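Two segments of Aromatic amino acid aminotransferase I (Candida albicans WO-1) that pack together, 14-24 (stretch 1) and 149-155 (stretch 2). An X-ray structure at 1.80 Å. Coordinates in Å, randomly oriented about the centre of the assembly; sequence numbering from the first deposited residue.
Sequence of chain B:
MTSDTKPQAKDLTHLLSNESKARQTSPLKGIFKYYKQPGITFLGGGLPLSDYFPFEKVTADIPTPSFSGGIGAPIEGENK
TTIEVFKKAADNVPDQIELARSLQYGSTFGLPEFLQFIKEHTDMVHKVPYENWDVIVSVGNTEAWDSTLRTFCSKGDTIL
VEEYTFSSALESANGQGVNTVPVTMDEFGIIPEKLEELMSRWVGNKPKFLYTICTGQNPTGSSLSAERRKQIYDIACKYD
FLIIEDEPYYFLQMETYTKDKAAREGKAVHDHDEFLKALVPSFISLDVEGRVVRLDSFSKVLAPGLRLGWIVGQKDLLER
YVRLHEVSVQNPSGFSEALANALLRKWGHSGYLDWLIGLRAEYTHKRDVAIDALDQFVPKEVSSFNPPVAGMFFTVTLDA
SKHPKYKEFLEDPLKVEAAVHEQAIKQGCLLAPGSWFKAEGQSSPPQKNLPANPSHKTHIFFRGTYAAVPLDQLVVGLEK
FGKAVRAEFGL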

ATOM      1  N   HIS B  14     -16.359  17.731  11.282  1.00 23.43           N
ATOM      2  CA  HIS B  14     -15.616  19.016  11.382  1.00 23.16           C
ATOM      3  C   HIS B  14     -14.115  18.779  11.677  1.00 22.66           C
ATOM      4  O   HIS B  14     -13.301  19.712  11.518  1.00 22.08           O
ATOM      5  CB  HIS B  14     -16.292  19.947  12.412  1.00 24.07           C
ATOM      6  CG  HIS B  14     -16.271  19.412  13.811  1.00 23.43           C
ATOM      7  ND1 HIS B  14     -17.160  18.456  14.247  1.00 22.83           N
ATOM      8  CD2 HIS B  14     -15.466  19.673  14.854  1.00 23.79           C
ATOM      9  CE1 HIS B  14     -16.923  18.179  15.516  1.00 24.21           C
ATOM     10  NE2 HIS B  14     -15.875  18.896  15.904  1.00 24.23           N
ATOM     11  N   LEU B  15     -13.692  17.579  12.061  1.00 23.07           N
ATOM     12  CA  LEU B  15     -12.245  17.347  12.348  1.00 22.20           C
ATOM     13  C   LEU B  15     -11.528  16.807  11.103  1.00 21.64           C
ATOM     14  O   LEU B  15     -10.270  16.753  11.105  1.00 19.40           O
ATOM     15  CB  LEU B  15     -12.126  16.410  13.553  1.00 21.61           C
ATOM     16  CG  LEU B  15     -12.652  17.019  14.851  1.00 23.47           C
ATOM     17  CD1 LEU B  15     -12.430  16.056  16.006  1.00 22.10           C
ATOM     18  CD2 LEU B  15     -12.004  18.382  15.114  1.00 23.50           C
ATOM     19  N   LEU B  16     -12.280  16.429  10.058  1.00 20.56           N
ATOM     20  CA  LEU B  16     -11.659  16.072   8.755  1.00 20.47           C
ATOM     21  C   LEU B  16     -10.947  17.299   8.183  1.00 21.90           C
ATOM     22  O   LEU B  16     -11.451  18.419   8.360  1.00 22.54           O
ATOM     23  CB  LEU B  16     -12.726  15.589   7.776  1.00 20.16           C
ATOM     24  CG  LEU B  16     -13.429  14.292   8.133  1.00 18.82           C
ATOM     25  CD1 LEU B  16     -14.672  14.131   7.285  1.00 21.08           C
ATOM     26  CD2 LEU B  16     -12.505  13.065   7.971  1.00 19.54           C
ATOM     27  N   SER B  17      -9.815  17.085   7.523  1.00 21.13           N
ATOM     28  CA  SER B  17      -9.148  18.083   6.664  1.00 21.70           C
ATOM     29  C   SER B  17     -10.122  18.477   5.530  1.00 22.88           C
ATOM     30  O   SER B  17     -10.949  17.613   5.088  1.00 20.20           O
ATOM     31  CB  SER B  17      -7.856  17.545   6.133  1.00 23.71           C
ATOM     32  OG  SER B  17      -8.071  16.727   5.002  1.00 23.55           O
ATOM     33  N   ASN B  18     -10.046  19.724   5.080  1.00 23.11           N
ATOM     34  CA  ASN B  18     -10.759  20.238   3.881  1.00 26.27           C
ATOM     35  C   ASN B  18     -10.522  19.275   2.705  1.00 24.63           C
ATOM     36  O   ASN B  18     -11.514  18.902   2.041  1.00 24.31           O
ATOM     37  CB  ASN B  18     -10.333  21.682   3.585  1.00 28.91           C
ATOM     38  CG  ASN B  18     -10.896  22.662   4.593  1.00 30.79           C
ATOM     39  OD1 ASN B  18     -11.728  22.301   5.427  1.00 31.05           O
ATOM     40  ND2 ASN B  18     -10.447  23.906   4.536  1.00 32.27           N
ATOM     41  N   GLU B  19      -9.295  18.778   2.543  1.00 20.63           N
ATOM     42  CA  GLU B  19      -8.892  17.940   1.384  1.00 23.98           C
ATOM     43  C   GLU B  19      -9.624  16.588   1.451  1.00 23.06           C
ATOM     44  O   GLU B  19     -10.114  16.090   0.412  1.00 21.72           O
ATOM     45  CB  GLU B  19      -7.365  17.828   1.363  1.00 26.78           C
ATOM     46  CG  GLU B  19      -6.650  19.184   1.209  1.00 29.92           C
ATOM     47  CD  GLU B  19      -6.387  20.001   2.474  1.00 29.53           C
ATOM     48  OE1 GLU B  19      -6.792  19.572   3.557  1.00 27.43           O
ATOM     49  OE2 GLU B  19      -5.743  21.053   2.376  1.00 34.71           O
ATOM     50  N   SER B  20      -9.745  16.009   2.642  1.00 21.53           N
ATOM     51  CA  SER B  20     -10.428  14.708   2.848  1.00 20.15           C
ATOM     52  C   SER B  20     -11.912  14.891   2.500  1.00 20.16           C
ATOM     53  O   SER B  20     -12.485  14.053   1.763  1.00 19.28           O
ATOM     54  CB  SER B  20     -10.233  14.234   4.249  1.00 18.96           C
ATOM     55  OG  SER B  20     -10.854  12.997   4.471  1.00 18.04           O
ATOM     56  N   LYS B  21     -12.527  15.965   2.996  1.00 21.72           N
ATOM     57  CA  LYS B  21     -13.981  16.207   2.761  1.00 24.88           C
ATOM     58  C   LYS B  21     -14.272  16.318   1.261  1.00 22.24           C
ATOM     59  O   LYS B  21     -15.334  15.853   0.843  1.00 23.78           O
ATOM     60  CB  LYS B  21     -14.414  17.507   3.441  1.00 28.90           C
ATOM     61  CG  LYS B  21     -14.748  17.415   4.922  1.00 33.57           C
ATOM     62  CD  LYS B  21     -14.498  18.758   5.564  1.00 38.63           C
ATOM     63  CE  LYS B  21     -15.324  18.997   6.796  1.00 47.40           C
ATOM     64  NZ  LYS B  21     -14.646  19.976   7.683  1.00 53.31           N
ATOM     65  N   ALA B  22     -13.381  16.930   0.493  1.00 24.18           N
ATOM     66  CA  ALA B  22     -13.516  17.164  -0.972  1.00 24.37           C
ATOM     67  C   ALA B  22     -13.301  15.897  -1.826  1.00 26.34           C
ATOM     68  O   ALA B  22     -13.611  15.951  -3.034  1.00 25.86           O
ATOM     69  CB  ALA B  22     -12.567  18.255  -1.388  1.00 26.55           C
ATOM     70  N   ARG B  23     -12.775  14.797  -1.272  1.00 24.64           N
ATOM     71  CA  ARG B  23     -12.536  13.538  -2.037  1.00 25.00           C
ATOM     72  C   ARG B  23     -13.880  13.000  -2.534  1.00 27.00           C
ATOM     73  O   ARG B  23     -14.871  13.184  -1.808  1.00 25.82           O
ATOM     74  CB  ARG B  23     -11.795  12.491  -1.205  1.00 22.78           C
ATOM     75  CG  ARG B  23     -10.315  12.820  -1.023  1.00 22.97           C
ATOM     76  CD  ARG B  23      -9.525  11.742  -0.292  1.00 21.80           C
ATOM     77  NE  ARG B  23      -8.160  12.191  -0.158  1.00 19.47           N
ATOM     78  CZ  ARG B  23      -7.237  12.109  -1.108  1.00 20.46           C
ATOM     79  NH1 ARG B  23      -7.507  11.533  -2.280  1.00 21.05           N
ATOM     80  NH2 ARG B  23      -6.049  12.645  -0.890  1.00 21.81           N
ATOM     81  N   GLN B  24     -13.929  12.415  -3.741  1.00 27.70           N
ATOM     82  CA  GLN B  24     -15.197  11.933  -4.367  1.00 32.66           C
ATOM     83  C   GLN B  24     -15.073  10.467  -4.764  1.00 34.67           C
ATOM     84  O   GLN B  24     -13.952   9.970  -4.867  1.00 33.35           O
ATOM     85  CB  GLN B  24     -15.543  12.770  -5.592  1.00 37.26           C
ATOM     86  CG  GLN B  24     -15.453  14.264  -5.349  1.00 42.53           C
ATOM     87  CD  GLN B  24     -16.019  15.056  -6.503  1.00 49.62           C
ATOM     88  OE1 GLN B  24     -17.150  14.836  -6.933  1.00 57.17           O
ATOM     89  NE2 GLN B  24     -15.229  15.978  -7.024  1.00 57.24           N
ATOM     90  N   LEU B 149      -2.981  10.870   8.781  1.00 15.23           N
ATOM     91  CA  LEU B 149      -2.491  12.253   8.605  1.00 16.09           C
ATOM     92  C   LEU B 149      -3.179  12.854   7.376  1.00 16.64           C
ATOM     93  O   LEU B 149      -3.614  14.015   7.438  1.00 17.39           O
ATOM     94  CB  LEU B 149      -0.977  12.209   8.423  1.00 15.83           C
ATOM     95  CG  LEU B 149      -0.148  11.966   9.682  1.00 16.17           C
ATOM     96  CD1 LEU B 149       1.232  11.508   9.292  1.00 15.86           C
ATOM     97  CD2 LEU B 149      -0.085  13.224  10.518  1.00 17.29           C
ATOM     98  N   ARG B 150      -3.418  12.067   6.323  1.00 16.82           N
ATOM     99  CA  ARG B 150      -4.041  12.654   5.098  1.00 16.95           C
ATOM    100  C   ARG B 150      -5.532  12.938   5.282  1.00 17.80           C
ATOM    101  O   ARG B 150      -6.047  13.760   4.493  1.00 17.36           O
ATOM    102  CB  ARG B 150      -3.775  11.787   3.864  1.00 16.01           C
ATOM    103  CG  ARG B 150      -2.301  11.658   3.538  1.00 17.27           C
ATOM    104  CD  ARG B 150      -1.996  10.572   2.519  1.00 19.49           C
ATOM    105  NE  ARG B 150      -2.231  11.075   1.186  1.00 20.60           N
ATOM    106  CZ  ARG B 150      -2.044  10.393   0.053  1.00 19.67           C
ATOM    107  NH1 ARG B 150      -2.237  11.002  -1.091  1.00 17.92           N
ATOM    108  NH2 ARG B 150      -1.661   9.125   0.067  1.00 20.40           N
ATOM    109  N   THR B 151      -6.202  12.246   6.200  1.00 17.01           N
ATOM    110  CA  THR B 151      -7.653  12.331   6.472  1.00 17.80           C
ATOM    111  C   THR B 151      -7.932  13.494   7.436  1.00 17.11           C
ATOM    112  O   THR B 151      -8.909  14.202   7.198  1.00 17.67           O
ATOM    113  CB  THR B 151      -8.143  10.989   7.008  1.00 19.12           C
ATOM    114  OG1 THR B 151      -7.856  10.037   5.979  1.00 18.63           O
ATOM    115  CG2 THR B 151      -9.599  10.995   7.412  1.00 20.00           C
ATOM    116  N   PHE B 152      -7.081  13.722   8.453  1.00 17.77           N
ATOM    117  CA  PHE B 152      -7.403  14.679   9.550  1.00 17.28           C
ATOM    118  C   PHE B 152      -6.510  15.927   9.546  1.00 18.59           C
ATOM    119  O   PHE B 152      -6.805  16.819  10.331  1.00 21.77           O
ATOM    120  CB  PHE B 152      -7.335  13.973  10.892  1.00 16.53           C
ATOM    121  CG  PHE B 152      -8.341  12.869  11.031  1.00 15.70           C
ATOM    122  CD1 PHE B 152      -9.695  13.144  11.018  1.00 15.64           C
ATOM    123  CD2 PHE B 152      -7.938  11.551  11.117  1.00 15.89           C
ATOM    124  CE1 PHE B 152     -10.634  12.130  11.164  1.00 14.97           C
ATOM    125  CE2 PHE B 152      -8.874  10.538  11.225  1.00 15.05           C
ATOM    126  CZ  PHE B 152     -10.217  10.824  11.244  1.00 15.23           C
ATOM    127  N   CYS B 153      -5.507  16.013   8.696  1.00 17.09           N
ATOM    128  CA  CYS B 153      -4.492  17.100   8.759  1.00 18.47           C
ATOM    129  C   CYS B 153      -4.245  17.748   7.401  1.00 23.24           C
ATOM    130  O   CYS B 153      -4.068  17.016   6.422  1.00 23.75           O
ATOM    131  CB  CYS B 153      -3.175  16.549   9.281  1.00 18.53           C
ATOM    132  SG  CYS B 153      -3.323  15.849  10.948  1.00 19.73           S
ATOM    133  N   SER B 154      -4.220  19.095   7.378  1.00 26.52           N
ATOM    134  CA  SER B 154      -3.704  19.934   6.274  1.00 25.88           C
ATOM    135  C   SER B 154      -2.315  20.416   6.703  1.00 25.94           C
ATOM    136  O   SER B 154      -2.040  20.430   7.948  1.00 21.45           O
ATOM    137  CB  SER B 154      -4.649  21.088   5.954  1.00 27.02           C
ATOM    138  OG  SER B 154      -6.040  20.681   5.889  1.00 26.53           O
ATOM    139  N   LYS B 155      -1.482  20.810   5.740  1.00 22.05           N
ATOM    140  CA  LYS B 155      -0.155  21.410   5.988  1.00 23.94           C
ATOM    141  C   LYS B 155      -0.298  22.574   6.982  1.00 25.39           C
ATOM    142  O   LYS B 155      -1.280  23.343   6.861  1.00 21.61           O
ATOM    143  CB  LYS B 155       0.475  21.897   4.685  1.00 29.86           C
ATOM    144  CG  LYS B 155       1.827  22.556   4.896  1.00 33.66           C
ATOM    145  CD  LYS B 155       2.441  23.204   3.666  1.00 40.69           C
ATOM    146  CE  LYS B 155       3.416  24.303   4.055  1.00 43.03           C
ATOM    147  NZ  LYS B 155       4.140  24.846   2.880  1.00 46.11           N
TER
HETATM  148  O   HOH W   1      -5.482  16.277   4.192  1.00 21.12           O
HETATM  149  O   HOH W   2      -8.292  21.463   6.806  1.00 33.47           O
HETATM  150  O   HOH W   3      -9.374  10.736   3.636  1.00 18.22           O
HETATM  151  O   HOH W   4      -7.477  13.413   2.167  1.00 35.33           O

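Touching residues are at least 127 apart in sequence, and the stretches bury 416 Å² between them. Direct and water-mediated hydrogen bonds join the stretches, and apolar packing adds to them. The start of a helix that begins at Asn18 meets the C-terminal end of another, whose last residue is Phe152. Carbonyls at such an end lack helical partners, so they are free to accept bonds from outside.

Two direct hydrogen bonds cross the contact. Ser17 N donates to Thr151 O at 3.0 Å, with an N-H...O angle of 159°. This bond ties backbone to backbone. Ser20 CB also lies 3.2 Å from Thr151 O, a close van der Waals approach beside the Ser17 N bond to the same carbonyl. Its small side chain fits this near approach. The second bond joins side chains: Ser154 OG donates to Glu19 OE1 at 2.7 Å. The CA-to-CB bonds of both residues point toward the opposite stretch. Serine is short, so its hydroxyl stays close to its own backbone, and the longer glutamate spans the gap.

Ser17 also caps its own helix. Its OG accepts from Ser20 N at 3.0 Å, with chi1 in the p well. Serine suits this N-cap position because its hydroxyl can accept from a free backbone NH and still donate. Here it donates to water 1, with OG 2.7 Å from the water oxygen.

Four waters extend the polar network. Water 1 donates to Arg150 O at 2.6 Å and to Cys153 O at 2.7 Å, so it links the Ser17 hydroxyl to two carbonyls. Water 2 accepts from Asn18 N at 3.0 Å and donates to Ser154 OG at 2.6 Å. The Ser154 hydroxyl thus both donates and accepts. Water 3 lies between Ser20 OG at 2.8 Å and Thr151 OG1 at 2.9 Å, donating to the threonine. Water 4 accepts from Arg23 NE at 2.7 Å and donates to Arg150 O at 2.8 Å.

Apolar packing centres on Leu16. Leu16 has its CA-to-CB bond directed away overall, yet the end of its side chain comes nearer. Its CD2 lies 3.6 Å from Thr151 CG2 and 3.8 Å from Phe152 CE1. Leucine and phenylalanine suit this buried spot, having no polar side-chain atoms to satisfy. The threonine methyl adds to the apolar surface while its OG1 meets water 3.

One pair carries like charges: Arg23 NH2 and Arg150 NH1 are 4.2 Å apart. Arg150 NH1 and NH2 are hydrogen-bonded elsewhere in the structure.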